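Long-range contacts in [4Fe-4S]-dependent U34-ARNt thiolase (Methanococcus maripaludis, PDB 6SCY), which catalyses the thiolation of uridine 34 in tRNA, a modification that controls translation, and depends on a [4Fe-4S] cluster to do so: residues Ala66-Asn70 with Phe104-Ile110; Asn154-Ile158 with Pro200-Lys204. Residue numbers count along the deposited sequence, not the author numbering.

Both contacts belong to the Rossmann-like PP-loop domain, but they share no secondary-structure element, and their centres lie about 22 Å apart. Interaction 1 joins two helices, 60-75 and 95-108, and is largely buried; interaction 2 sets helix 141-159 against the loop that leads into strand 204-206 and is only partly buried. Both reach strand 80-87 of the central parallel sheet, interaction 1 through Leu81 and Ala83 and interaction 2 through Ile84, consistent with packing on opposite faces. Their chemistry follows their place: between the helices aromatic and aliphatic side chains meet without a hydrogen bond, whereas the irregular loop, having backbone groups to satisfy, donates a backbone hydrogen bond to an asparagine side chain.

Interaction 1: residues Ala66-Asn70 with Phe104-Ile110; sequences AYLLN and FCEEYGI
Residues 66-70 belong to helix 60-75 and 104-108 to helix 95-108, which Gly109 and Ile110 leave. The two short axes run nearly parallel, crossing at -26° and coming no closer than 11.7 Å, a wide gap that large side chains fill. CA of Tyr67 lies 8.0 Å from CA of Tyr108, and CA of Asn70 lies 7.7 Å from CA of Ile110. Gly109, whose positive phi (72°) is easy without a CB, forms a Schellman motif: Ile110 N bonds to Cys105 O (2.8 Å), and Gly109 N weakly to Glu106 O (3.5 Å). The turn brings Ile110 back toward helix 60-75.

Phe104 (chi1 t) puts CE2 3.6 Å from Ala66 CB, whose small size admits the ring, and CZ 3.8 Å from Tyr67 CB. Tyr67 (t) and Tyr108 (m) meet obliquely, CE2 to CE2 at 3.5 Å, planes at 80°; packing through ring carbon suits their partly exposed margin.

Ile110 makes van der Waals contacts, CD1 3.9 Å from Ala66 O and CG1 3.7 Å from Asn70 ND2.

Such packing is characteristic of consecutive crossover helices covering one sheet face. Close side-chain pairs are mainly apolar; no hydrogen bond crosses the contact.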
# COMPACT_ATOMS: atom_id res chain seq x y z
N ALA A 66 -20.71 4.39 -21.05
CA ALA A 66 -21.64 5.20 -21.84
C ALA A 66 -22.95 4.46 -22.11
O ALA A 66 -24.02 5.09 -22.06
CB ALA A 66 -21.00 5.63 -23.15
N TYR A 67 -22.88 3.13 -22.35
CA TYR A 67 -24.05 2.29 -22.61
C TYR A 67 -24.90 2.11 -21.35
O TYR A 67 -26.13 2.20 -21.43
CB TYR A 67 -23.65 0.91 -23.17
CG TYR A 67 -24.81 -0.03 -23.40
CD1 TYR A 67 -25.27 -0.86 -22.37
CD2 TYR A 67 -25.43 -0.13 -24.64
CE1 TYR A 67 -26.34 -1.73 -22.57
CE2 TYR A 67 -26.49 -1.02 -24.86
CZ TYR A 67 -26.94 -1.81 -23.82
OH TYR A 67 -27.98 -2.69 -24.03
N LEU A 68 -24.25 1.81 -20.20
CA LEU A 68 -24.93 1.60 -18.92
C LEU A 68 -25.66 2.88 -18.51
O LEU A 68 -26.88 2.86 -18.39
CB LEU A 68 -23.98 1.07 -17.83
CG LEU A 68 -23.34 -0.32 -18.05
CD1 LEU A 68 -22.24 -0.59 -17.03
CD2 LEU A 68 -24.37 -1.45 -18.03
N LEU A 69 -24.93 4.01 -18.41
CA LEU A 69 -25.48 5.32 -18.07
C LEU A 69 -26.65 5.70 -18.97
O LEU A 69 -27.66 6.18 -18.46
CB LEU A 69 -24.41 6.42 -18.14
CG LEU A 69 -23.40 6.51 -16.99
CD1 LEU A 69 -22.26 7.42 -17.36
CD2 LEU A 69 -24.05 7.02 -15.74
N ASN A 70 -26.54 5.44 -20.28
CA ASN A 70 -27.62 5.72 -21.24
C ASN A 70 -28.88 4.91 -20.97
O ASN A 70 -29.97 5.46 -21.03
CB ASN A 70 -27.16 5.58 -22.70
CG ASN A 70 -28.26 5.77 -23.70
OD1 ASN A 70 -28.79 4.80 -24.25
ND2 ASN A 70 -28.64 7.01 -23.96
N PHE A 104 -20.81 5.45 -31.88
CA PHE A 104 -21.62 4.86 -30.80
C PHE A 104 -22.67 5.90 -30.41
O PHE A 104 -23.86 5.56 -30.32
CB PHE A 104 -20.74 4.48 -29.58
CG PHE A 104 -21.48 4.06 -28.33
CD1 PHE A 104 -21.79 2.73 -28.09
CD2 PHE A 104 -21.82 4.99 -27.36
CE1 PHE A 104 -22.47 2.34 -26.93
CE2 PHE A 104 -22.52 4.61 -26.21
CZ PHE A 104 -22.82 3.29 -25.99
N CYS A 105 -22.24 7.17 -30.19
CA CYS A 105 -23.08 8.30 -29.82
C CYS A 105 -24.18 8.56 -30.84
O CYS A 105 -25.26 9.05 -30.48
CB CYS A 105 -22.24 9.55 -29.59
SG CYS A 105 -21.55 9.67 -27.92
N GLU A 106 -23.91 8.23 -32.11
CA GLU A 106 -24.87 8.37 -33.21
C GLU A 106 -25.89 7.22 -33.14
O GLU A 106 -27.10 7.47 -33.10
CB GLU A 106 -24.14 8.36 -34.57
CG GLU A 106 -23.31 9.59 -34.86
CD GLU A 106 -22.49 9.58 -36.14
OE1 GLU A 106 -22.15 8.48 -36.64
OE2 GLU A 106 -22.18 10.68 -36.64
N GLU A 107 -25.38 5.96 -33.06
CA GLU A 107 -26.18 4.73 -32.99
C GLU A 107 -27.06 4.64 -31.72
O GLU A 107 -28.13 4.01 -31.77
CB GLU A 107 -25.27 3.50 -33.09
CG GLU A 107 -25.95 2.30 -33.73
CD GLU A 107 -25.15 1.01 -33.72
OE1 GLU A 107 -25.66 0.01 -33.18
OE2 GLU A 107 -24.02 1.00 -34.27
N TYR A 108 -26.63 5.26 -30.61
CA TYR A 108 -27.35 5.21 -29.34
C TYR A 108 -28.06 6.52 -28.95
O TYR A 108 -28.84 6.54 -27.99
CB TYR A 108 -26.42 4.71 -28.23
CG TYR A 108 -26.15 3.23 -28.33
CD1 TYR A 108 -25.13 2.74 -29.14
CD2 TYR A 108 -26.95 2.31 -27.65
CE1 TYR A 108 -24.89 1.37 -29.25
CE2 TYR A 108 -26.72 0.94 -27.76
CZ TYR A 108 -25.68 0.47 -28.55
OH TYR A 108 -25.44 -0.88 -28.67
N GLY A 109 -27.85 7.58 -29.73
CA GLY A 109 -28.48 8.88 -29.53
C GLY A 109 -27.99 9.67 -28.33
O GLY A 109 -28.81 10.19 -27.58
N ILE A 110 -26.66 9.77 -28.16
CA ILE A 110 -26.03 10.54 -27.08
C ILE A 110 -25.39 11.79 -27.70
O ILE A 110 -24.63 11.68 -28.66
CB ILE A 110 -25.00 9.67 -26.29
CG1 ILE A 110 -25.70 8.51 -25.54
CG2 ILE A 110 -24.18 10.54 -25.31
CD1 ILE A 110 -24.83 7.28 -25.24

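Interaction 2: residues Asn154-Ile158 with Pro200-Lys204; sequences NRVSI and PKFVK
One turn of helix 141-159, residues 154-158, faces an irregular segment, 200-204, whose Phe202 and Val203 are extended (phi/psi -61/122 and -78/135). The closest CA pair is Asn154 with Val203, at 6.2 Å. The CA-to-CB bond of Asn154 points sideways, but chi1 t and chi2 68° bring its amide to the loop: OD1 accepts a hydrogen bond from Val203 N (3.3 Å, 160°). Asparagine's short carboxamide suits an irregular segment's backbone NH. Phe202 (t) points CA-to-CB away overall, yet its CD1 lies 3.4 Å from Asn154 OD1.

Val203 (t) points toward the helix and sets CG2 3.8 Å from Ser157 CB and 3.7 Å from Ile158 CG1. Ser157 (m) turns OG back to Leu153 O, satisfying its hydroxyl within the helix. Ile158 (m, t) extends CD1 to 3.3 Å from Lys201 O. Exposed Lys201 (p, then t throughout) borders the contact, its NZ in a weak, long ion pair with Asp287.

Helix 141-159, which lies between strands 111-116 and 164-167 in the chain, thus packs on a strand-entry loop at the parallel sheet's edge. Ser157 rests on Leu165 and Ile84, while Lys204 pairs by backbone with Leu165 where strand 204-206 joins strand 164-167.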
# COMPACT_ATOMS: atom_id res chain seq x y z
N ASN A 154 -13.21 19.51 -17.04
CA ASN A 154 -13.85 20.27 -15.98
C ASN A 154 -14.43 21.55 -16.55
O ASN A 154 -15.54 21.94 -16.17
CB ASN A 154 -12.86 20.56 -14.84
CG ASN A 154 -13.38 21.45 -13.73
OD1 ASN A 154 -14.27 21.09 -12.96
ND2 ASN A 154 -12.81 22.63 -13.63
N ARG A 155 -13.70 22.19 -17.48
CA ARG A 155 -14.14 23.44 -18.10
C ARG A 155 -15.21 23.23 -19.17
O ARG A 155 -15.96 24.17 -19.44
CB ARG A 155 -12.95 24.26 -18.62
CG ARG A 155 -12.59 25.42 -17.69
CD ARG A 155 -11.44 26.26 -18.22
NE ARG A 155 -11.26 27.51 -17.47
CZ ARG A 155 -11.86 28.66 -17.77
NH1 ARG A 155 -12.70 28.74 -18.79
NH2 ARG A 155 -11.63 29.74 -17.03
N VAL A 156 -15.31 22.02 -19.76
CA VAL A 156 -16.38 21.72 -20.73
C VAL A 156 -17.67 21.38 -19.99
O VAL A 156 -18.75 21.73 -20.46
CB VAL A 156 -16.01 20.70 -21.83
CG1 VAL A 156 -15.05 21.31 -22.83
CG2 VAL A 156 -15.43 19.42 -21.26
N SER A 157 -17.55 20.73 -18.81
CA SER A 157 -18.66 20.34 -17.94
C SER A 157 -19.29 21.58 -17.28
O SER A 157 -20.52 21.63 -17.15
CB SER A 157 -18.21 19.34 -16.89
OG SER A 157 -17.67 18.18 -17.51
N ILE A 158 -18.46 22.57 -16.91
CA ILE A 158 -18.91 23.84 -16.34
C ILE A 158 -19.64 24.62 -17.44
O ILE A 158 -20.73 25.14 -17.19
CB ILE A 158 -17.72 24.64 -15.71
CG1 ILE A 158 -17.29 24.01 -14.37
CG2 ILE A 158 -18.06 26.14 -15.52
CD1 ILE A 158 -15.85 24.39 -13.90
N PRO A 200 -16.99 24.15 -5.22
CA PRO A 200 -17.85 25.28 -5.61
C PRO A 200 -18.12 25.34 -7.12
O PRO A 200 -19.28 25.24 -7.54
CB PRO A 200 -17.08 26.51 -5.10
CG PRO A 200 -15.65 26.05 -4.90
CD PRO A 200 -15.57 24.56 -5.13
N LYS A 201 -17.06 25.51 -7.93
CA LYS A 201 -17.11 25.55 -9.39
C LYS A 201 -16.80 24.18 -9.99
O LYS A 201 -17.36 23.84 -11.04
CB LYS A 201 -16.16 26.63 -9.95
CG LYS A 201 -14.67 26.44 -9.62
CD LYS A 201 -13.82 27.43 -10.39
CE LYS A 201 -12.39 26.96 -10.53
NZ LYS A 201 -11.62 27.86 -11.43
N PHE A 202 -15.92 23.38 -9.32
CA PHE A 202 -15.48 22.04 -9.73
C PHE A 202 -16.62 21.03 -9.82
O PHE A 202 -17.33 20.81 -8.83
CB PHE A 202 -14.37 21.54 -8.79
CG PHE A 202 -13.71 20.24 -9.18
CD1 PHE A 202 -12.68 20.20 -10.11
CD2 PHE A 202 -14.09 19.04 -8.57
CE1 PHE A 202 -12.07 18.99 -10.45
CE2 PHE A 202 -13.48 17.84 -8.92
CZ PHE A 202 -12.47 17.82 -9.85
N VAL A 203 -16.82 20.44 -11.00
CA VAL A 203 -17.85 19.43 -11.27
C VAL A 203 -17.34 18.11 -10.68
O VAL A 203 -16.16 17.78 -10.86
CB VAL A 203 -18.18 19.33 -12.79
CG1 VAL A 203 -19.26 18.29 -13.07
CG2 VAL A 203 -18.60 20.68 -13.36
N LYS A 204 -18.21 17.38 -9.97
CA LYS A 204 -17.87 16.12 -9.29
C LYS A 204 -17.53 14.99 -10.26
O LYS A 204 -18.34 14.65 -11.13
CB LYS A 204 -19.00 15.70 -8.33
CG LYS A 204 -18.51 15.00 -7.07
CD LYS A 204 -18.64 13.48 -7.14
CE LYS A 204 -18.33 12.86 -5.80
NZ LYS A 204 -18.66 11.41 -5.79